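Hypothetical protein PH0495 (Pyrococcus horikoshii, PDB 1X3L) catalyses the ATP-dependent phosphorylation of D-glycerate to 2-phosphoglycerate, with magnesium as cofactor and a tolerance for other phosphate donors. Local coordinates at residues A60-M63 with A64-I67; R118-E121 with N122-V125; E165-T168 with V169-H172; H172-K175 with V176-G179. All coordinates share one frame; numbering follows the deposited sequence.

Contact 1: A60-M63 with A64-I67; sequences ACEM and ARAI
Arg65 NH2 reaches both carboxylate oxygens of Glu62, and Arg65 NE takes one of them as well, so two residues three apart on helix 60-70 lock together side by side. The shortest of the three links runs from Arg65 NH2 to Glu62 OE1 at 2.8 Å. Arg65 NE meets Glu62 OE2 at 3.0 Å, coming from above the carboxylate plane, while the second link of Arg65 NH2, to Glu62 OE2 at 3.1 Å, is weak. This is the side-on grip of NE and an NH2 group, with the carboxylate at the edge of the guanidinium. The match is imperfect, for the two planes are 35° apart. Two bends bring the groups together. Arg65 starts out with CG opposite its backbone N and turns at chi3 (63°), which folds NE and NH2 back toward the preceding turn. Glu62 bends at chi2 (-65°), and its carboxylate comes forward to meet them. Such an i to i+3 salt bridge is a common way of joining charged side chains along a helix face. Beneath it the backbone bonds continue: Ala64 N binds Ala60 O at 2.9 Å and Arg65 N binds Cys61 O at 2.8 Å. Tyr24 makes a cation-pi contact with Arg65 and also touches Glu62 and Ala66, placing helix 23-30 against this face. Ile67 and Met63 pack on strand 124-129, Ile67 also on strand 51-56, and the whole helix forms the crossover of the beta-alpha-beta unit from strand 51-56 to strand 75-81.

Contact 2: R118-E121 with N122-V125; sequences RARE and NDIV
Arg120 and Asp123 meet through the backbone N-H of the arginine and the carboxylate of the aspartate, not through the guanidinium. Arg120 N donates to Asp123 OD2 at 2.7 Å along a nearly straight line, with an N-H...O angle of 170°, and it arrives on the anti side of the oxygen, tilted from the carboxylate plane. The guanidinium of Arg120 is turned 69° against that plane and goes another way: Arg120 NE lies 5.4 Å from Asp123 OD2, so no salt bridge forms. The arginine chain folds at chi2 and chi3, which returns Arg120 NE to Arg118 O at 3.3 Å, the donor standing above the carbonyl plane. Arg120 NH2 adds a weak bond to Asn117 O, so the folded side chain covers the last carbonyls of helix 103-118. The backbone between the two residues is a type I beta turn from Arg120 to Asp123, closed by Asp123 N to Arg120 O at 2.9 Å. Asp123 thus binds the first residue of the turn twice, once by its N-H and once by its carboxylate. The turn joins helix 103-118 to strand 124-129, an inner strand of the six-stranded parallel sheet. Asn122 takes a first torsion of 68°, between its backbone N and carbonyl carbon, and its OD1 comes to 3.2 Å from Arg120 CB, while Asn122 ND2 bonds Lys48 O. The other oxygen of the aspartate, Asp123 OD1, accepts from Lys50 N. Ala119 CB touches Val125 CG2 at 3.8 Å, and the two buried side chains also meet Tyr52 and Ile54 of strand 51-56 respectively.

Contact 3: E165-T168 with V169-H172; sequences EINT and VRKH
Thr168 O receives His172 ND1 at 2.7 Å, the ring turned so that the carbonyl oxygen lies at its edge, in plane. A first torsion of -73° puts the imidazole beside its own backbone N, and a second of 80° swings ND1 back toward the helix. The same oxygen also takes a weak bond from His172 N, so one carbonyl of the last turn is held by both the ring and the main chain of a single residue. The far ring nitrogen, His172 NE2, bonds Glu251 OE2, so the ring is held at both nitrogens, which together fix its rotation.

Further back, Arg170 runs out and then bends at chi3 (-56°), passing over Ile166, whose CG2 is 3.7 Å from Arg170 NE. This fold delivers Arg170 NH2 to Asn167 OD1 at 3.0 Å. The amide and guanidinium stand steeply to each other, and the donor lies above the amide plane, so the bond is less well aligned than that of the histidine. Ser207 OG is a second partner of Arg170 NH2. Arg170 and Asn167 pair i to i+3 along helix 163-171, while His172, just past it, makes an i to i+4 side-chain-to-backbone bond at its C terminus.

Contact 4: H172-K175 with V176-G179; sequences HISK and VKGG
Two successive peptide groups, Lys175-Val176 and Val176-Lys177, are the flat units that meet Ser174, and both turn their N-H toward the same hydroxyl oxygen. No flat side chain takes part, so what matters is how these planes converge on one atom. Lys177 N donates to Ser174 OG at 3.1 Å and Val176 N to the same Ser174 OG at 3.3 Å, the two bonds being similarly straight. The serine presents its oxygen by a first torsion of 167°, which carries OG to the side opposite its own backbone N, beside the carbonyl carbon and over the chain that follows. A third bond, with Glu138 OE2, completes the grip on this buried hydroxyl, and is consistent with OG giving its own proton to the carboxylate.

Lys177 packs its aliphatic chain alongside the serine: Lys177 CG lies 3.4 Å from Ser174 OG, and Lys177 CB is 3.8 Å from Ser174 CB. A final bend at chi4 turns the ammonium group toward its partners, Glu138 OE1 in a salt bridge and Ser134 O. Glu138 therefore holds the serine with one oxygen and the lysine with the other. Val176 CG2 also approaches Ser174 OG, at 3.6 Å. A serine oxygen binding the N-H of the second residue after it defines an ST turn, here extended to the third, in the loop between helices 163-171 and 180-183.

Overall arrangement
All four contacts are local, and none encloses another. From the N terminus, contact 1 comes first, on the helix that crosses from strand 51-56 to strand 75-81. Contact 2 follows, closing the tight turn that leads from helix 103-118 into strand 124-129, the neighbour of strand 51-56 in the parallel sheet; its nearest atoms are about 8 Å from contact 1. Contact 3 ends helix 163-171, and contact 4 takes up the chain at once, since His172 belongs to both. These two touch again where Arg170 NH1 packs on Lys177 CE at 3.6 Å, tying the helix end to the loop that runs on to helix 180-183.

Contact 1: A60-M63 with A64-I67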
# COMPACT_ATOMS: atom_id res chain seq x y z
N ALA A 60 -1.74 12.31 -1.25
CA ALA A 60 -2.81 13.22 -0.89
C ALA A 60 -3.21 14.17 -2.02
O ALA A 60 -4.39 14.30 -2.35
CB ALA A 60 -2.41 14.02 0.35
N CYS A 61 -2.23 14.84 -2.61
CA CYS A 61 -2.50 15.78 -3.69
C CYS A 61 -3.04 15.12 -4.95
O CYS A 61 -3.97 15.63 -5.58
CB CYS A 61 -1.25 16.59 -4.04
SG CYS A 61 -0.76 17.75 -2.75
N GLU A 62 -2.46 13.98 -5.33
CA GLU A 62 -2.94 13.29 -6.51
C GLU A 62 -4.39 12.81 -6.32
O GLU A 62 -5.22 12.97 -7.21
CB GLU A 62 -2.02 12.12 -6.87
CG GLU A 62 -0.78 12.55 -7.64
CD GLU A 62 -1.13 13.11 -9.01
OE1 GLU A 62 -1.45 12.32 -9.94
OE2 GLU A 62 -1.09 14.35 -9.18
N MET A 63 -4.69 12.26 -5.15
CA MET A 63 -6.05 11.79 -4.89
C MET A 63 -7.02 12.97 -4.86
O MET A 63 -8.11 12.91 -5.42
CB MET A 63 -6.10 11.01 -3.58
CG MET A 63 -5.40 9.65 -3.67
SD MET A 63 -5.23 8.78 -2.11
CE MET A 63 -6.89 8.06 -1.93
N ALA A 64 -6.60 14.06 -4.21
CA ALA A 64 -7.41 15.26 -4.11
C ALA A 64 -7.71 15.85 -5.49
O ALA A 64 -8.81 16.32 -5.75
CB ALA A 64 -6.70 16.31 -3.24
N ARG A 65 -6.70 15.83 -6.36
CA ARG A 65 -6.85 16.36 -7.71
C ARG A 65 -7.95 15.62 -8.47
O ARG A 65 -8.71 16.23 -9.22
CB ARG A 65 -5.51 16.25 -8.45
CG ARG A 65 -5.48 16.92 -9.81
CD ARG A 65 -4.04 17.07 -10.31
NE ARG A 65 -3.38 15.78 -10.53
CZ ARG A 65 -3.55 15.01 -11.60
NH1 ARG A 65 -4.37 15.39 -12.57
NH2 ARG A 65 -2.91 13.85 -11.70
N ALA A 66 -8.04 14.31 -8.26
CA ALA A 66 -9.06 13.50 -8.93
C ALA A 66 -10.46 13.93 -8.48
O ALA A 66 -11.37 14.05 -9.30
CB ALA A 66 -8.84 12.02 -8.62
N ILE A 67 -10.62 14.15 -7.18
CA ILE A 67 -11.92 14.57 -6.66
C ILE A 67 -12.33 15.93 -7.23
O ILE A 67 -13.49 16.12 -7.61
CB ILE A 67 -11.90 14.64 -5.12
CG1 ILE A 67 -11.71 13.23 -4.55
CG2 ILE A 67 -13.19 15.24 -4.61
CD1 ILE A 67 -12.82 12.27 -4.89

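Contact 2: R118-E121 with N122-V125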
# COMPACT_ATOMS: atom_id res chain seq x y z
N ARG A 118 -16.76 22.80 10.38
CA ARG A 118 -17.60 23.56 9.46
C ARG A 118 -18.58 22.70 8.66
O ARG A 118 -19.66 23.15 8.31
CB ARG A 118 -16.72 24.36 8.50
CG ARG A 118 -17.49 25.09 7.42
CD ARG A 118 -16.54 25.73 6.41
NE ARG A 118 -17.27 26.29 5.27
CZ ARG A 118 -16.68 26.79 4.19
NH1 ARG A 118 -15.36 26.80 4.09
NH2 ARG A 118 -17.42 27.27 3.20
N ALA A 119 -18.19 21.46 8.35
CA ALA A 119 -19.07 20.57 7.59
C ALA A 119 -20.33 20.24 8.38
O ALA A 119 -20.26 19.93 9.57
CB ALA A 119 -18.33 19.29 7.21
N ARG A 120 -21.49 20.30 7.72
CA ARG A 120 -22.77 20.03 8.37
C ARG A 120 -23.28 18.60 8.16
O ARG A 120 -22.75 17.86 7.34
CB ARG A 120 -23.82 21.02 7.87
CG ARG A 120 -23.53 22.49 8.19
CD ARG A 120 -23.51 22.76 9.69
NE ARG A 120 -22.19 22.56 10.28
CZ ARG A 120 -21.96 22.40 11.58
NH1 ARG A 120 -22.97 22.41 12.44
NH2 ARG A 120 -20.72 22.24 12.01
N GLU A 121 -24.33 18.24 8.89
CA GLU A 121 -24.90 16.90 8.79
C GLU A 121 -25.39 16.56 7.38
O GLU A 121 -25.66 15.40 7.08
CB GLU A 121 -26.07 16.74 9.77
CG GLU A 121 -25.72 16.83 11.25
CD GLU A 121 -25.28 18.22 11.68
OE1 GLU A 121 -25.66 19.21 11.01
OE2 GLU A 121 -24.56 18.34 12.70
N ASN A 122 -25.50 17.57 6.52
CA ASN A 122 -25.97 17.33 5.16
C ASN A 122 -24.87 17.45 4.11
O ASN A 122 -25.13 17.36 2.91
CB ASN A 122 -27.11 18.29 4.82
CG ASN A 122 -26.65 19.72 4.72
OD1 ASN A 122 -26.05 20.26 5.65
ND2 ASN A 122 -26.93 20.35 3.58
N ASP A 123 -23.63 17.66 4.56
CA ASP A 123 -22.50 17.77 3.64
C ASP A 123 -21.77 16.43 3.53
O ASP A 123 -21.92 15.55 4.38
CB ASP A 123 -21.50 18.83 4.12
CG ASP A 123 -22.11 20.21 4.20
OD1 ASP A 123 -22.93 20.56 3.33
OD2 ASP A 123 -21.74 20.95 5.14
N ILE A 124 -20.97 16.30 2.48
CA ILE A 124 -20.19 15.09 2.25
C ILE A 124 -18.71 15.43 2.46
O ILE A 124 -18.23 16.47 1.99
CB ILE A 124 -20.38 14.57 0.81
CG1 ILE A 124 -21.83 14.12 0.61
CG2 ILE A 124 -19.41 13.42 0.53
CD1 ILE A 124 -22.10 13.52 -0.76
N VAL A 125 -18.01 14.57 3.17
CA VAL A 125 -16.59 14.78 3.43
C VAL A 125 -15.75 13.60 2.95
O VAL A 125 -15.86 12.50 3.49
CB VAL A 125 -16.30 14.98 4.94
CG1 VAL A 125 -14.81 15.20 5.16
CG2 VAL A 125 -17.10 16.16 5.48

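Contact 3: E165-T168 with V169-H172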
# COMPACT_ATOMS: atom_id res chain seq x y z
N GLU A 165 1.07 -3.44 19.25
CA GLU A 165 1.00 -2.96 20.62
C GLU A 165 1.40 -1.49 20.65
O GLU A 165 0.96 -0.74 21.51
CB GLU A 165 1.95 -3.76 21.52
CG GLU A 165 1.62 -5.24 21.62
CD GLU A 165 2.57 -6.00 22.54
OE1 GLU A 165 3.79 -5.95 22.31
OE2 GLU A 165 2.08 -6.64 23.49
N ILE A 166 2.24 -1.10 19.70
CA ILE A 166 2.70 0.27 19.59
C ILE A 166 1.59 1.12 19.00
O ILE A 166 1.42 2.28 19.35
CB ILE A 166 3.96 0.37 18.69
CG1 ILE A 166 5.14 -0.30 19.39
CG2 ILE A 166 4.27 1.82 18.35
CD1 ILE A 166 6.42 -0.32 18.58
N ASN A 167 0.82 0.51 18.09
CA ASN A 167 -0.30 1.17 17.45
C ASN A 167 -1.40 1.39 18.48
O ASN A 167 -2.12 2.39 18.44
CB ASN A 167 -0.86 0.31 16.31
CG ASN A 167 0.13 0.13 15.18
OD1 ASN A 167 1.25 0.64 15.23
ND2 ASN A 167 -0.27 -0.61 14.15
N THR A 168 -1.53 0.45 19.41
CA THR A 168 -2.54 0.54 20.46
C THR A 168 -2.26 1.74 21.35
O THR A 168 -3.16 2.52 21.67
CB THR A 168 -2.55 -0.73 21.33
OG1 THR A 168 -3.03 -1.83 20.54
CG2 THR A 168 -3.44 -0.54 22.55
N VAL A 169 -1.00 1.89 21.75
CA VAL A 169 -0.61 3.00 22.59
C VAL A 169 -0.75 4.31 21.82
O VAL A 169 -1.36 5.25 22.32
CB VAL A 169 0.84 2.85 23.10
CG1 VAL A 169 1.24 4.07 23.91
CG2 VAL A 169 0.96 1.60 23.96
N ARG A 170 -0.21 4.36 20.60
CA ARG A 170 -0.28 5.58 19.80
C ARG A 170 -1.72 6.00 19.48
O ARG A 170 -2.04 7.20 19.51
CB ARG A 170 0.51 5.42 18.49
CG ARG A 170 2.03 5.28 18.68
CD ARG A 170 2.81 5.34 17.36
NE ARG A 170 2.36 4.35 16.39
CZ ARG A 170 1.39 4.55 15.49
NH1 ARG A 170 0.77 5.72 15.43
NH2 ARG A 170 1.03 3.57 14.67
N LYS A 171 -2.58 5.03 19.19
CA LYS A 171 -3.97 5.34 18.90
C LYS A 171 -4.67 5.98 20.10
O LYS A 171 -5.60 6.77 19.94
CB LYS A 171 -4.73 4.08 18.47
CG LYS A 171 -4.37 3.58 17.08
CD LYS A 171 -5.19 2.36 16.67
CE LYS A 171 -4.84 1.94 15.25
NZ LYS A 171 -5.77 0.91 14.71
N HIS A 172 -4.22 5.64 21.31
CA HIS A 172 -4.84 6.19 22.52
C HIS A 172 -4.25 7.50 23.05
O HIS A 172 -4.58 7.92 24.16
CB HIS A 172 -4.86 5.14 23.63
CG HIS A 172 -5.87 4.06 23.40
ND1 HIS A 172 -5.65 3.00 22.55
CD2 HIS A 172 -7.14 3.93 23.85
CE1 HIS A 172 -6.75 2.26 22.48
NE2 HIS A 172 -7.67 2.80 23.26

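Contact 4: H172-K175 with V176-G179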
# COMPACT_ATOMS: atom_id res chain seq x y z
N HIS A 172 -4.22 5.64 21.31
CA HIS A 172 -4.84 6.19 22.52
C HIS A 172 -4.25 7.50 23.05
O HIS A 172 -4.58 7.92 24.16
CB HIS A 172 -4.86 5.14 23.63
CG HIS A 172 -5.87 4.06 23.40
ND1 HIS A 172 -5.65 3.00 22.55
CD2 HIS A 172 -7.14 3.93 23.85
CE1 HIS A 172 -6.75 2.26 22.48
NE2 HIS A 172 -7.67 2.80 23.26
N ILE A 173 -3.40 8.15 22.26
CA ILE A 173 -2.83 9.44 22.66
C ILE A 173 -2.86 10.38 21.46
O ILE A 173 -2.12 11.36 21.40
CB ILE A 173 -1.38 9.33 23.18
CG1 ILE A 173 -0.49 8.62 22.16
CG2 ILE A 173 -1.37 8.61 24.52
CD1 ILE A 173 0.96 8.53 22.59
N SER A 174 -3.73 10.06 20.52
CA SER A 174 -3.91 10.84 19.31
C SER A 174 -5.38 11.24 19.18
O SER A 174 -6.27 10.44 19.44
CB SER A 174 -3.50 10.03 18.08
OG SER A 174 -3.94 10.67 16.89
N LYS A 175 -5.63 12.48 18.77
CA LYS A 175 -6.99 12.96 18.62
C LYS A 175 -7.63 12.59 17.28
O LYS A 175 -8.82 12.81 17.08
CB LYS A 175 -7.03 14.48 18.82
CG LYS A 175 -6.60 14.92 20.22
CD LYS A 175 -6.78 16.42 20.43
CE LYS A 175 -8.25 16.84 20.34
NZ LYS A 175 -8.41 18.31 20.56
N VAL A 176 -6.85 12.03 16.36
CA VAL A 176 -7.40 11.67 15.05
C VAL A 176 -7.28 10.20 14.66
O VAL A 176 -8.00 9.72 13.79
CB VAL A 176 -6.76 12.54 13.94
CG1 VAL A 176 -7.19 13.99 14.12
CG2 VAL A 176 -5.25 12.43 13.99
N LYS A 177 -6.36 9.48 15.30
CA LYS A 177 -6.17 8.07 14.99
C LYS A 177 -7.18 7.20 15.74
O LYS A 177 -7.92 7.68 16.59
CB LYS A 177 -4.74 7.66 15.36
CG LYS A 177 -3.68 8.29 14.46
CD LYS A 177 -2.29 8.09 15.04
CE LYS A 177 -1.21 8.43 14.02
NZ LYS A 177 -1.39 9.76 13.40
N GLY A 178 -7.21 5.91 15.40
CA GLY A 178 -8.14 5.00 16.07
C GLY A 178 -9.59 5.34 15.82
O GLY A 178 -10.42 5.26 16.73
N GLY A 179 -9.91 5.71 14.58
CA GLY A 179 -11.28 6.05 14.22
C GLY A 179 -11.78 7.39 14.72
O GLY A 179 -12.92 7.78 14.44